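Local coordinates for LPXTG cell wall surface protein (Streptococcus gordonii, PDB 4IGB) that probably acts as an adhesin on the bacterial surface, attached to peptidoglycan and presenting the N-terminal N1 and N2 domains that make up this chain, at residues 19-24 and 222-227; 170-175 and 273-278; 195-200 and 253-258; 207-212 and 279-284; 228-233 and 243-248. One frame throughout, in Å; residues are numbered along the deposited sequence.

Contact 1 (19-24 and 222-227); sequences NGTDIS and LRLMNN
The carboxamide of N226 holds the carbonyl oxygen of T21 close to its own plane, only 10° out of it, while that same bond reaches the T21 carbonyl from above the carbonyl plane. The contact lies where strand 14-19 runs parallel to strand 220-226 in a mixed five-stranded sheet. N226 ND2 to T21 O measures 2.8 Å. A water also accepts from ND2 and donates to G20 O, and N226 OD1 takes the backbone N of A228. On the same strand, the guanidinium of R223 carries M225 CG over the centre of one face.

Along the parallel pair, N19 N donates to M225 O, and N227 N returns the ladder to N19 O at 2.8 Å. The chain then leaves the sheet through an Asx turn: N19 CG sits between its backbone N and carbonyl carbon (chi1 63°), and OD1 accepts from T21 N at 3.0 Å. Beyond the turn in sequence, I23 and L224 slide past each other in opposite directions, CG1 of I23 against CD2 of L224 at 3.9 Å. The L224 and N19 side chains cross at about a right angle, with L224 CD1 resting 3.6 Å from N19 OD1.

Contact 2 (170-175 and 273-278); sequences FWIDAD and YSSTET
Segments 170-175 and 273-278 run antiparallel, their touching parts 166° apart in direction, with D173 and S274 as a non-hydrogen-bonded pair and A174 and Y273 as a hydrogen-bonded one. A174 N gives to Y273 O at 2.9 Å, and Y273 N gives back to A174 O. Two residues along, past the D173–S274 pair, the chemistry changes. S275 N still donates to I172 O at 3.0 Å, but the reply comes from a side chain: I172 N points at S275 OG over 3.1 Å, nearly straight at 168°. With chi1 near 73° the hydroxyl oxygen lies between its own backbone N and carbonyl carbon, and it donates to T276 O at 2.7 Å, in the carbonyl plane. A hydroxyl thus stands in for a backbone carbonyl just after the second strand ends at S274.

W171 borders this place. Its CB rests 3.4 Å from T276 O, and the edge of the indole touches S274, W171 CZ3 to S274 CB at 4.0 Å; the ring also stacks on H117 of the neighbouring strand. The polar ends of D173 and Y273 look elsewhere, to Y212 OH and to E209 respectively. The pairing is that of antiparallel neighbours, strands 170-182 and 268-274, within the large antiparallel sheet of the N-terminal N1 domain.

Contact 3 (195-200 and 253-258); sequences KPTDID and NENNVS. With NA (sodium ion), chain M; SO4 (sulfate ion), chain J.
A sodium site lies at one end of this contact, where D198 and D200 bring carboxylate oxygens to the ion: D198 OD1 at 2.6 Å and D200 OD2 at 2.7 Å. A water and the backbone oxygen of T248 are further ligands. E254 runs alongside D198, pointing the same way, and the two carboxylates stack with planes 25° apart; D198 OD2 and E254 OE2 are 4.1 Å from each other, a repulsion the nearby cation probably eases. Two backbone bonds hold this turn of chain: D198 N donates to E254 O at 2.9 Å, and I199 N to S258 O, while S258 OG bonds to T248 OG1. At the far end K195 delivers NZ to N255 OD1 at 2.8 Å in the carbonyl plane, and weakly to O1 of a sulfate, probably from the crystallisation liquor, at 3.5 Å. The loop between strands 193-194 and 210-214 is thereby laid against helix 250-256 and the residues that follow it; N256 of the same helix also bonds D22 OD1 and I23 N, in the loop after strand 14-19.

Contact 4 (207-212 and 279-284); sequences LKETFY and CSAVFG
E209, in the loop just before strand 210-214, reaches toward C279. Its chi1 of -176° puts CG anti to the backbone N, and the chain, extended beyond that point, passes the cysteine sulfur, with E209 CG 3.9 Å from C279 SG. The carboxylate goes further: OE2 of E209 comes within 3.6 Å of A281 CB and 3.4 Å of S280 O. The two oxygens, E209 OE2 and S280 O, are both acceptors and make no bond; OE2 is instead held by Y273 OH, and OE1 collects the backbone N atoms of D200 and A201, giving a buried carboxylate three partners.

Strand 210-214 belongs to the eight-stranded antiparallel sheet and strand 280-287 to the six-stranded one. With E209, F211 and Y273 of the first side meeting 279-283 of the second, the packing is consistent with a β-sandwich, and the touching parts lie only 24° apart in direction.

F211 again turns its side chain toward the other segment. Its CD1 and CE1 both lie 3.6 Å from F283 CE1, in a rim-to-rim pair with ring centroids 5.8 Å apart and planes 33° apart, neither ring over the other's face. P196 packs on F211, and Y273 on F283.

Contact 5 (228-233 and 243-248); sequences ANVLVQ and IATQIT. With NA (sodium ion), chain M.
I243 faces V232 as an antiparallel hydrogen-bonded pair, donating its N to V232 O at 2.8 Å and accepting V232 N on its O at 3.0 Å. Their side chains share one face of the sheet, CB to CB at 4.3 Å. The pairing ends at A244, whose CA is approached by L231 CD2.

T245 then takes over with its hydroxyl. OG1 lies between the residue's own N and carbonyl carbon (chi1 61°) and donates to V230 O over a short 2.6 Å, coming from above the carbonyl plane. The methyl CG2 of T245 also lies close to V230 O, and the T245 and V232 side chains cross at about a right angle, CG2 to CG2 3.7 Å. V230 sits inside an Asx turn, in which N229 OD1 accepts from L231 N. Q246, extended beyond CG, lays its CG against V230 CG2 at 3.6 Å, with the amide continuing past the valine.

T248 ends the run by giving its backbone oxygen to the sodium ion at 2.5 Å, an ion that D198 and D200 also bind. The hairpin of strands 232-235 and 239-243 forms one edge of the eight-stranded sheet; beyond it the chain runs past D200 into helix 250-256, with V257 packed on V230.

In the fold
All five contacts lie in the N1 domain, and their chemistry follows their place in the fold. Contacts 2 and 4 are buried and share Y273 and E209 as a link: one is a strand ladder within the large sheet, the other side-chain packing between two sheets without a direct hydrogen bond. Contact 3 is buried too, but polar, and it shares the sodium ion with contact 5, a partly buried hairpin edge of the same large sheet. Contact 1, also partly buried, belongs to the separate mixed sheet; it meets contact 3 through N256 and contact 5 through R223 and Q233. In contacts 1, 2 and 5, side-chain polar groups take over where strand ladders stop.

Contact 1 (19-24 and 222-227)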
# COMPACT_ATOMS: atom_id res chain seq x y z
N ASN B 19 -3.00 2.08 19.32
CA ASN B 19 -2.16 2.93 20.16
C ASN B 19 -2.47 4.40 19.91
O ASN B 19 -3.48 4.72 19.28
CB ASN B 19 -0.68 2.62 19.91
CG ASN B 19 -0.26 2.92 18.48
OD1 ASN B 19 -0.90 3.69 17.78
ND2 ASN B 19 0.84 2.32 18.04
N GLY B 20 -1.60 5.28 20.38
CA GLY B 20 -1.85 6.72 20.33
C GLY B 20 -1.41 7.39 19.04
O GLY B 20 -1.60 8.60 18.86
N THR B 21 -0.82 6.62 18.14
CA THR B 21 -0.37 7.16 16.87
C THR B 21 -1.48 7.90 16.13
O THR B 21 -2.60 7.41 16.01
CB THR B 21 0.21 6.05 15.97
OG1 THR B 21 1.48 5.66 16.50
CG2 THR B 21 0.40 6.57 14.56
N ASP B 22 -1.17 9.10 15.65
CA ASP B 22 -2.13 9.90 14.90
C ASP B 22 -2.15 9.48 13.43
O ASP B 22 -1.28 9.85 12.65
CB ASP B 22 -1.79 11.39 15.04
CG ASP B 22 -2.72 12.28 14.23
OD1 ASP B 22 -3.68 11.76 13.61
OD2 ASP B 22 -2.49 13.51 14.24
N ILE B 23 -3.16 8.70 13.05
CA ILE B 23 -3.21 8.18 11.68
C ILE B 23 -3.27 9.29 10.61
O ILE B 23 -2.81 9.10 9.48
CB ILE B 23 -4.36 7.14 11.54
CG1 ILE B 23 -4.08 5.93 12.44
CG2 ILE B 23 -4.56 6.70 10.09
CD1 ILE B 23 -5.13 4.82 12.33
N SER B 24 -3.80 10.45 10.97
CA SER B 24 -3.93 11.58 10.04
C SER B 24 -2.60 12.28 9.76
O SER B 24 -2.50 13.03 8.79
CB SER B 24 -4.93 12.61 10.56
OG SER B 24 -4.34 13.37 11.60
N LEU B 222 0.07 -5.99 8.83
CA LEU B 222 -0.11 -5.09 9.97
C LEU B 222 -1.36 -4.22 9.85
O LEU B 222 -1.58 -3.55 8.83
CB LEU B 222 1.14 -4.23 10.16
CG LEU B 222 1.19 -3.14 11.25
CD1 LEU B 222 0.73 -3.68 12.58
CD2 LEU B 222 2.60 -2.60 11.40
N ARG B 223 -2.17 -4.22 10.90
CA ARG B 223 -3.34 -3.36 10.96
C ARG B 223 -3.24 -2.38 12.12
O ARG B 223 -3.21 -2.77 13.29
CB ARG B 223 -4.63 -4.16 11.09
CG ARG B 223 -5.88 -3.29 11.10
CD ARG B 223 -6.77 -3.59 12.29
NE ARG B 223 -6.17 -3.18 13.55
CZ ARG B 223 -6.72 -3.39 14.74
NH1 ARG B 223 -7.89 -4.01 14.83
NH2 ARG B 223 -6.11 -2.98 15.84
N LEU B 224 -3.17 -1.09 11.80
CA LEU B 224 -3.04 -0.09 12.83
C LEU B 224 -4.35 0.64 13.07
O LEU B 224 -5.00 1.06 12.12
CB LEU B 224 -1.96 0.92 12.45
CG LEU B 224 -1.92 2.14 13.40
CD1 LEU B 224 -1.27 1.75 14.72
CD2 LEU B 224 -1.19 3.31 12.76
N MET B 225 -4.73 0.78 14.33
CA MET B 225 -5.82 1.65 14.73
C MET B 225 -5.34 2.63 15.78
O MET B 225 -4.38 2.37 16.49
CB MET B 225 -6.96 0.87 15.37
CG MET B 225 -7.87 0.15 14.42
SD MET B 225 -9.17 -0.62 15.38
CE MET B 225 -10.19 -1.30 14.05
N ASN B 226 -6.01 3.76 15.87
CA ASN B 226 -5.80 4.69 16.96
C ASN B 226 -6.75 4.32 18.09
O ASN B 226 -7.85 3.77 17.85
CB ASN B 226 -6.01 6.12 16.47
CG ASN B 226 -5.93 7.15 17.59
OD1 ASN B 226 -6.93 7.44 18.24
ND2 ASN B 226 -4.74 7.72 17.80
N ASN B 227 -6.32 4.58 19.33
CA ASN B 227 -7.12 4.29 20.52
C ASN B 227 -8.57 4.73 20.44
O ASN B 227 -9.45 4.12 21.06
CB ASN B 227 -6.46 4.91 21.76
CG ASN B 227 -5.19 4.19 22.18
OD1 ASN B 227 -5.13 2.95 22.14
ND2 ASN B 227 -4.18 4.95 22.58
O HOH W 1 -4.22 9.50 19.83

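Contact 2 (170-175 and 273-278)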
# COMPACT_ATOMS: atom_id res chain seq x y z
N PHE B 170 -30.26 1.39 -5.23
CA PHE B 170 -29.53 0.19 -4.82
C PHE B 170 -28.40 0.61 -3.90
O PHE B 170 -27.79 1.65 -4.11
CB PHE B 170 -28.86 -0.51 -6.03
CG PHE B 170 -29.81 -0.96 -7.11
CD1 PHE B 170 -30.20 -2.28 -7.20
CD2 PHE B 170 -30.27 -0.07 -8.06
CE1 PHE B 170 -31.05 -2.71 -8.19
CE2 PHE B 170 -31.11 -0.49 -9.06
CZ PHE B 170 -31.51 -1.81 -9.12
N TRP B 171 -28.08 -0.21 -2.89
CA TRP B 171 -26.79 -0.04 -2.23
C TRP B 171 -25.80 -0.95 -2.96
O TRP B 171 -26.20 -1.89 -3.65
CB TRP B 171 -26.84 -0.31 -0.72
CG TRP B 171 -27.32 -1.69 -0.28
CD1 TRP B 171 -28.61 -2.11 -0.16
CD2 TRP B 171 -26.49 -2.79 0.14
NE1 TRP B 171 -28.64 -3.41 0.31
CE2 TRP B 171 -27.36 -3.85 0.49
CE3 TRP B 171 -25.11 -2.99 0.24
CZ2 TRP B 171 -26.88 -5.09 0.93
CZ3 TRP B 171 -24.64 -4.22 0.68
CH2 TRP B 171 -25.53 -5.25 1.02
N ILE B 172 -24.51 -0.65 -2.84
CA ILE B 172 -23.52 -1.37 -3.63
C ILE B 172 -22.52 -2.11 -2.76
O ILE B 172 -22.28 -1.76 -1.60
CB ILE B 172 -22.77 -0.43 -4.60
CG1 ILE B 172 -21.82 0.49 -3.81
CG2 ILE B 172 -23.76 0.35 -5.46
CD1 ILE B 172 -21.03 1.45 -4.69
N ASP B 173 -21.94 -3.15 -3.35
CA ASP B 173 -20.87 -3.91 -2.75
C ASP B 173 -19.83 -4.10 -3.84
O ASP B 173 -20.04 -4.83 -4.80
CB ASP B 173 -21.39 -5.26 -2.23
CG ASP B 173 -20.29 -6.13 -1.61
OD1 ASP B 173 -20.61 -7.22 -1.09
OD2 ASP B 173 -19.10 -5.73 -1.65
N ALA B 174 -18.71 -3.39 -3.71
CA ALA B 174 -17.64 -3.48 -4.69
C ALA B 174 -16.49 -4.31 -4.17
O ALA B 174 -15.93 -4.02 -3.11
CB ALA B 174 -17.15 -2.07 -5.08
N ASP B 175 -16.14 -5.34 -4.93
CA ASP B 175 -15.03 -6.24 -4.62
C ASP B 175 -13.88 -5.86 -5.56
O ASP B 175 -14.00 -5.97 -6.78
CB ASP B 175 -15.48 -7.69 -4.82
CG ASP B 175 -14.42 -8.71 -4.46
OD1 ASP B 175 -13.23 -8.46 -4.71
OD2 ASP B 175 -14.80 -9.78 -3.93
N TYR B 273 -15.93 -2.61 -0.45
CA TYR B 273 -16.61 -1.48 0.16
C TYR B 273 -18.08 -1.69 -0.07
O TYR B 273 -18.49 -2.03 -1.19
CB TYR B 273 -16.19 -0.18 -0.50
CG TYR B 273 -16.94 1.05 0.01
CD1 TYR B 273 -16.55 1.69 1.18
CD2 TYR B 273 -18.02 1.57 -0.70
CE1 TYR B 273 -17.23 2.81 1.65
CE2 TYR B 273 -18.70 2.70 -0.24
CZ TYR B 273 -18.31 3.31 0.94
OH TYR B 273 -18.98 4.42 1.39
N SER B 274 -18.89 -1.50 0.95
CA SER B 274 -20.34 -1.50 0.73
C SER B 274 -20.97 -0.24 1.30
O SER B 274 -20.51 0.30 2.31
CB SER B 274 -21.01 -2.77 1.27
OG SER B 274 -20.95 -2.86 2.68
N SER B 275 -22.00 0.24 0.62
CA SER B 275 -22.58 1.55 0.91
C SER B 275 -23.90 1.43 1.65
O SER B 275 -24.43 0.34 1.84
CB SER B 275 -22.83 2.34 -0.38
OG SER B 275 -23.94 1.80 -1.11
N THR B 276 -24.41 2.58 2.05
CA THR B 276 -25.79 2.70 2.49
C THR B 276 -26.59 3.06 1.23
O THR B 276 -26.09 2.94 0.11
CB THR B 276 -25.91 3.83 3.51
OG1 THR B 276 -25.55 5.06 2.88
CG2 THR B 276 -24.96 3.58 4.66
N GLU B 277 -27.82 3.51 1.41
CA GLU B 277 -28.64 3.92 0.28
C GLU B 277 -27.96 5.09 -0.41
O GLU B 277 -28.25 5.37 -1.57
CB GLU B 277 -30.03 4.37 0.75
CG GLU B 277 -29.97 5.59 1.64
CD GLU B 277 -31.34 6.08 2.10
OE1 GLU B 277 -32.37 5.49 1.71
OE2 GLU B 277 -31.37 7.06 2.87
N THR B 278 -27.07 5.78 0.30
CA THR B 278 -26.31 6.85 -0.33
C THR B 278 -25.07 7.27 0.45
O THR B 278 -25.14 8.09 1.36
CB THR B 278 -27.19 8.11 -0.66
OG1 THR B 278 -26.38 9.12 -1.28
CG2 THR B 278 -27.85 8.69 0.59

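Contact 3 (195-200 and 253-258)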
# COMPACT_ATOMS: atom_id res chain seq x y z
N LYS B 195 -5.45 3.11 3.60
CA LYS B 195 -5.89 3.82 4.79
C LYS B 195 -7.33 4.32 4.64
O LYS B 195 -7.56 5.47 4.31
CB LYS B 195 -4.95 4.98 5.09
CG LYS B 195 -5.32 5.78 6.35
CD LYS B 195 -4.33 6.91 6.60
CE LYS B 195 -4.34 7.94 5.49
NZ LYS B 195 -5.67 8.57 5.37
N PRO B 196 -8.31 3.43 4.86
CA PRO B 196 -9.70 3.86 4.75
C PRO B 196 -9.97 4.92 5.81
O PRO B 196 -9.48 4.78 6.93
CB PRO B 196 -10.50 2.61 5.11
CG PRO B 196 -9.52 1.49 5.18
CD PRO B 196 -8.18 2.08 5.42
N THR B 197 -10.74 5.95 5.48
CA THR B 197 -11.11 6.96 6.47
C THR B 197 -12.60 7.27 6.39
O THR B 197 -13.26 6.98 5.40
CB THR B 197 -10.35 8.28 6.26
OG1 THR B 197 -10.70 8.82 4.99
CG2 THR B 197 -8.85 8.04 6.30
N ASP B 198 -13.13 7.87 7.45
CA ASP B 198 -14.49 8.37 7.41
C ASP B 198 -15.50 7.28 7.12
O ASP B 198 -16.49 7.52 6.42
CB ASP B 198 -14.66 9.49 6.36
CG ASP B 198 -15.95 10.27 6.58
OD1 ASP B 198 -16.33 10.44 7.76
OD2 ASP B 198 -16.59 10.69 5.59
N ILE B 199 -15.28 6.09 7.66
CA ILE B 199 -16.27 5.04 7.55
C ILE B 199 -17.34 5.28 8.61
O ILE B 199 -17.19 4.82 9.75
CB ILE B 199 -15.66 3.65 7.77
CG1 ILE B 199 -14.46 3.46 6.85
CG2 ILE B 199 -16.74 2.56 7.59
CD1 ILE B 199 -14.74 3.83 5.41
N ASP B 200 -18.42 5.97 8.24
CA ASP B 200 -19.31 6.56 9.24
C ASP B 200 -20.76 6.74 8.81
O ASP B 200 -21.56 7.28 9.57
CB ASP B 200 -18.75 7.92 9.70
CG ASP B 200 -19.16 9.07 8.78
OD1 ASP B 200 -19.36 8.83 7.58
OD2 ASP B 200 -19.27 10.22 9.25
N ASN B 253 -10.61 13.04 13.22
CA ASN B 253 -11.57 12.02 13.57
C ASN B 253 -11.80 11.00 12.46
O ASN B 253 -11.97 9.80 12.72
CB ASN B 253 -12.89 12.65 14.02
CG ASN B 253 -12.74 13.40 15.33
OD1 ASN B 253 -11.77 13.19 16.06
ND2 ASN B 253 -13.71 14.27 15.65
N GLU B 254 -11.79 11.46 11.21
CA GLU B 254 -12.02 10.57 10.08
C GLU B 254 -10.94 9.50 9.94
O GLU B 254 -11.21 8.37 9.52
CB GLU B 254 -12.18 11.36 8.78
CG GLU B 254 -13.47 12.17 8.77
CD GLU B 254 -13.60 13.03 7.54
OE1 GLU B 254 -12.73 12.95 6.67
OE2 GLU B 254 -14.59 13.79 7.43
N ASN B 255 -9.71 9.86 10.30
CA ASN B 255 -8.59 8.93 10.30
C ASN B 255 -8.54 8.11 11.57
O ASN B 255 -8.39 6.88 11.53
CB ASN B 255 -7.28 9.70 10.17
CG ASN B 255 -7.03 10.17 8.76
OD1 ASN B 255 -6.36 9.49 7.97
ND2 ASN B 255 -7.57 11.34 8.43
N ASN B 256 -8.65 8.78 12.71
CA ASN B 256 -8.45 8.13 14.01
C ASN B 256 -9.69 7.46 14.60
O ASN B 256 -9.58 6.40 15.21
CB ASN B 256 -7.81 9.11 15.00
CG ASN B 256 -6.40 9.53 14.57
OD1 ASN B 256 -5.53 8.68 14.39
ND2 ASN B 256 -6.19 10.83 14.38
N VAL B 257 -10.85 8.08 14.44
CA VAL B 257 -12.08 7.53 14.99
C VAL B 257 -12.79 6.58 14.02
O VAL B 257 -13.31 5.52 14.42
CB VAL B 257 -13.06 8.64 15.41
CG1 VAL B 257 -14.42 8.05 15.74
CG2 VAL B 257 -12.49 9.44 16.60
N SER B 258 -12.83 6.95 12.74
CA SER B 258 -13.55 6.15 11.76
C SER B 258 -12.66 5.64 10.62
O SER B 258 -13.16 5.32 9.54
CB SER B 258 -14.73 6.94 11.20
OG SER B 258 -14.29 8.11 10.52
NA NA M . -18.23 12.28 7.93
S SO4 J . -3.77 11.47 3.11
O1 SO4 J . -4.34 11.65 4.45
O2 SO4 J . -4.53 10.46 2.40
O3 SO4 J . -2.37 11.06 3.25
O4 SO4 J . -3.86 12.73 2.36
O HOH W 2 -11.19 11.54 5.27
O HOH W 3 -16.88 13.96 6.77

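Contact 4 (207-212 and 279-284)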
# COMPACT_ATOMS: atom_id res chain seq x y z
N LEU B 207 -28.63 0.09 7.04
CA LEU B 207 -27.43 -0.26 6.31
C LEU B 207 -26.29 0.54 6.90
O LEU B 207 -26.49 1.65 7.38
CB LEU B 207 -27.58 0.06 4.83
CG LEU B 207 -28.62 -0.79 4.11
CD1 LEU B 207 -28.87 -0.25 2.71
CD2 LEU B 207 -28.14 -2.23 4.09
N LYS B 208 -25.09 0.00 6.85
CA LYS B 208 -23.94 0.69 7.43
C LYS B 208 -22.77 0.64 6.48
O LYS B 208 -22.46 -0.40 5.90
CB LYS B 208 -23.56 0.02 8.75
CG LYS B 208 -24.71 -0.05 9.76
CD LYS B 208 -24.44 -1.07 10.85
CE LYS B 208 -25.57 -1.07 11.89
NZ LYS B 208 -25.44 -2.20 12.86
N GLU B 209 -22.13 1.78 6.31
CA GLU B 209 -20.94 1.88 5.48
C GLU B 209 -19.86 0.92 5.98
O GLU B 209 -19.51 0.93 7.16
CB GLU B 209 -20.41 3.31 5.52
CG GLU B 209 -19.22 3.53 4.60
CD GLU B 209 -18.83 4.99 4.52
OE1 GLU B 209 -19.24 5.77 5.40
OE2 GLU B 209 -18.13 5.35 3.55
N THR B 210 -19.35 0.10 5.07
CA THR B 210 -18.43 -0.96 5.42
C THR B 210 -17.25 -1.04 4.46
O THR B 210 -17.44 -1.05 3.24
CB THR B 210 -19.15 -2.32 5.37
OG1 THR B 210 -20.31 -2.28 6.20
CG2 THR B 210 -18.23 -3.45 5.81
N PHE B 211 -16.03 -1.09 5.02
CA PHE B 211 -14.82 -1.41 4.28
C PHE B 211 -14.39 -2.81 4.69
O PHE B 211 -14.43 -3.14 5.88
CB PHE B 211 -13.68 -0.45 4.64
CG PHE B 211 -12.36 -0.75 3.95
CD1 PHE B 211 -12.13 -0.31 2.65
CD2 PHE B 211 -11.36 -1.44 4.61
CE1 PHE B 211 -10.90 -0.59 2.01
CE2 PHE B 211 -10.15 -1.72 3.98
CZ PHE B 211 -9.92 -1.28 2.68
N TYR B 212 -13.99 -3.64 3.73
CA TYR B 212 -13.52 -4.96 4.10
C TYR B 212 -12.31 -5.43 3.32
O TYR B 212 -12.01 -4.92 2.25
CB TYR B 212 -14.64 -5.98 4.02
CG TYR B 212 -15.26 -6.23 2.66
CD1 TYR B 212 -16.45 -5.61 2.30
CD2 TYR B 212 -14.68 -7.13 1.77
CE1 TYR B 212 -17.03 -5.85 1.07
CE2 TYR B 212 -15.26 -7.39 0.55
CZ TYR B 212 -16.43 -6.75 0.20
OH TYR B 212 -17.00 -7.02 -1.03
N CYS B 279 -23.92 6.71 0.09
CA CYS B 279 -22.66 7.17 0.66
C CYS B 279 -21.50 6.72 -0.20
O CYS B 279 -21.66 5.89 -1.09
CB CYS B 279 -22.46 6.68 2.10
SG CYS B 279 -22.06 4.92 2.29
N SER B 280 -20.34 7.29 0.04
CA SER B 280 -19.15 6.89 -0.67
C SER B 280 -17.95 7.15 0.21
O SER B 280 -18.05 7.87 1.22
CB SER B 280 -19.03 7.65 -1.99
OG SER B 280 -18.79 9.02 -1.75
N ALA B 281 -16.82 6.56 -0.16
CA ALA B 281 -15.58 6.77 0.56
C ALA B 281 -14.45 7.03 -0.43
O ALA B 281 -14.52 6.65 -1.60
CB ALA B 281 -15.25 5.56 1.45
N VAL B 282 -13.39 7.65 0.07
CA VAL B 282 -12.31 8.11 -0.78
C VAL B 282 -11.05 7.35 -0.38
O VAL B 282 -10.77 7.18 0.81
CB VAL B 282 -12.09 9.64 -0.63
CG1 VAL B 282 -10.95 10.11 -1.50
CG2 VAL B 282 -13.36 10.38 -0.99
N PHE B 283 -10.29 6.91 -1.37
CA PHE B 283 -9.11 6.10 -1.12
C PHE B 283 -7.91 6.57 -1.91
O PHE B 283 -8.03 6.97 -3.07
CB PHE B 283 -9.38 4.65 -1.53
CG PHE B 283 -10.58 4.05 -0.88
CD1 PHE B 283 -10.48 3.38 0.33
CD2 PHE B 283 -11.82 4.13 -1.50
CE1 PHE B 283 -11.60 2.82 0.93
CE2 PHE B 283 -12.94 3.57 -0.92
CZ PHE B 283 -12.83 2.91 0.30
N GLY B 284 -6.74 6.47 -1.29
CA GLY B 284 -5.49 6.56 -2.01
C GLY B 284 -4.75 5.25 -1.89
O GLY B 284 -5.22 4.33 -1.22

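Contact 5 (228-233 and 243-248)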
# COMPACT_ATOMS: atom_id res chain seq x y z
N ALA B 228 -8.84 5.78 19.66
CA ALA B 228 -10.18 6.35 19.62
C ALA B 228 -11.09 5.69 18.59
O ALA B 228 -12.23 6.09 18.41
CB ALA B 228 -10.10 7.86 19.38
N ASN B 229 -10.57 4.68 17.90
CA ASN B 229 -11.38 3.98 16.90
C ASN B 229 -12.69 3.41 17.45
O ASN B 229 -12.69 2.78 18.51
CB ASN B 229 -10.57 2.85 16.26
CG ASN B 229 -11.24 2.29 15.04
OD1 ASN B 229 -12.22 1.55 15.13
ND2 ASN B 229 -10.74 2.67 13.87
N VAL B 230 -13.79 3.62 16.72
CA VAL B 230 -15.12 3.19 17.14
C VAL B 230 -15.78 2.26 16.13
O VAL B 230 -16.96 1.94 16.26
CB VAL B 230 -16.08 4.38 17.34
CG1 VAL B 230 -15.53 5.38 18.37
CG2 VAL B 230 -16.34 5.07 16.00
N LEU B 231 -15.03 1.84 15.12
CA LEU B 231 -15.57 0.94 14.11
C LEU B 231 -15.76 -0.44 14.72
O LEU B 231 -14.97 -0.86 15.56
CB LEU B 231 -14.63 0.85 12.91
CG LEU B 231 -14.24 2.20 12.29
CD1 LEU B 231 -13.25 2.00 11.16
CD2 LEU B 231 -15.48 2.95 11.82
N VAL B 232 -16.80 -1.14 14.31
CA VAL B 232 -16.91 -2.54 14.69
C VAL B 232 -16.05 -3.36 13.73
O VAL B 232 -16.17 -3.22 12.51
CB VAL B 232 -18.37 -3.03 14.67
CG1 VAL B 232 -18.43 -4.55 14.66
CG2 VAL B 232 -19.14 -2.46 15.85
N GLN B 233 -15.17 -4.19 14.28
CA GLN B 233 -14.37 -5.08 13.45
C GLN B 233 -14.99 -6.46 13.48
O GLN B 233 -15.11 -7.09 14.53
CB GLN B 233 -12.91 -5.16 13.89
CG GLN B 233 -12.11 -6.17 13.05
CD GLN B 233 -10.63 -6.11 13.32
OE1 GLN B 233 -10.06 -5.03 13.52
NE2 GLN B 233 -9.99 -7.27 13.35
N ILE B 243 -16.96 -1.68 10.27
CA ILE B 243 -18.33 -1.22 10.09
C ILE B 243 -18.60 0.06 10.87
O ILE B 243 -18.24 0.17 12.03
CB ILE B 243 -19.32 -2.31 10.50
CG1 ILE B 243 -19.04 -3.58 9.67
CG2 ILE B 243 -20.77 -1.84 10.32
CD1 ILE B 243 -19.65 -4.85 10.23
N ALA B 244 -19.22 1.04 10.20
CA ALA B 244 -19.51 2.34 10.80
C ALA B 244 -20.38 2.24 12.04
O ALA B 244 -21.31 1.43 12.09
CB ALA B 244 -20.16 3.26 9.78
N THR B 245 -20.10 3.08 13.03
CA THR B 245 -20.96 3.16 14.21
C THR B 245 -21.44 4.58 14.50
O THR B 245 -22.44 4.76 15.20
CB THR B 245 -20.28 2.59 15.47
OG1 THR B 245 -19.10 3.34 15.77
CG2 THR B 245 -19.92 1.12 15.27
N GLN B 246 -20.76 5.59 13.97
CA GLN B 246 -21.14 6.96 14.27
C GLN B 246 -20.58 7.98 13.29
O GLN B 246 -19.59 7.71 12.61
CB GLN B 246 -20.72 7.33 15.70
CG GLN B 246 -19.23 7.16 15.97
CD GLN B 246 -18.80 7.81 17.27
OE1 GLN B 246 -18.87 7.20 18.35
NE2 GLN B 246 -18.34 9.06 17.18
N ILE B 247 -21.21 9.14 13.24
CA ILE B 247 -20.74 10.25 12.43
C ILE B 247 -19.39 10.72 12.93
O ILE B 247 -19.16 10.79 14.14
CB ILE B 247 -21.72 11.42 12.50
CG1 ILE B 247 -23.13 10.93 12.16
CG2 ILE B 247 -21.31 12.52 11.54
CD1 ILE B 247 -23.27 10.55 10.72
N THR B 248 -18.49 11.03 12.01
CA THR B 248 -17.19 11.61 12.35
C THR B 248 -16.92 12.76 11.40
O THR B 248 -17.10 12.63 10.19
CB THR B 248 -16.03 10.60 12.19
OG1 THR B 248 -16.10 9.98 10.90
CG2 THR B 248 -16.10 9.53 13.27
NA NA M . -18.23 12.28 7.93
O HOH W 3 -16.88 13.96 6.77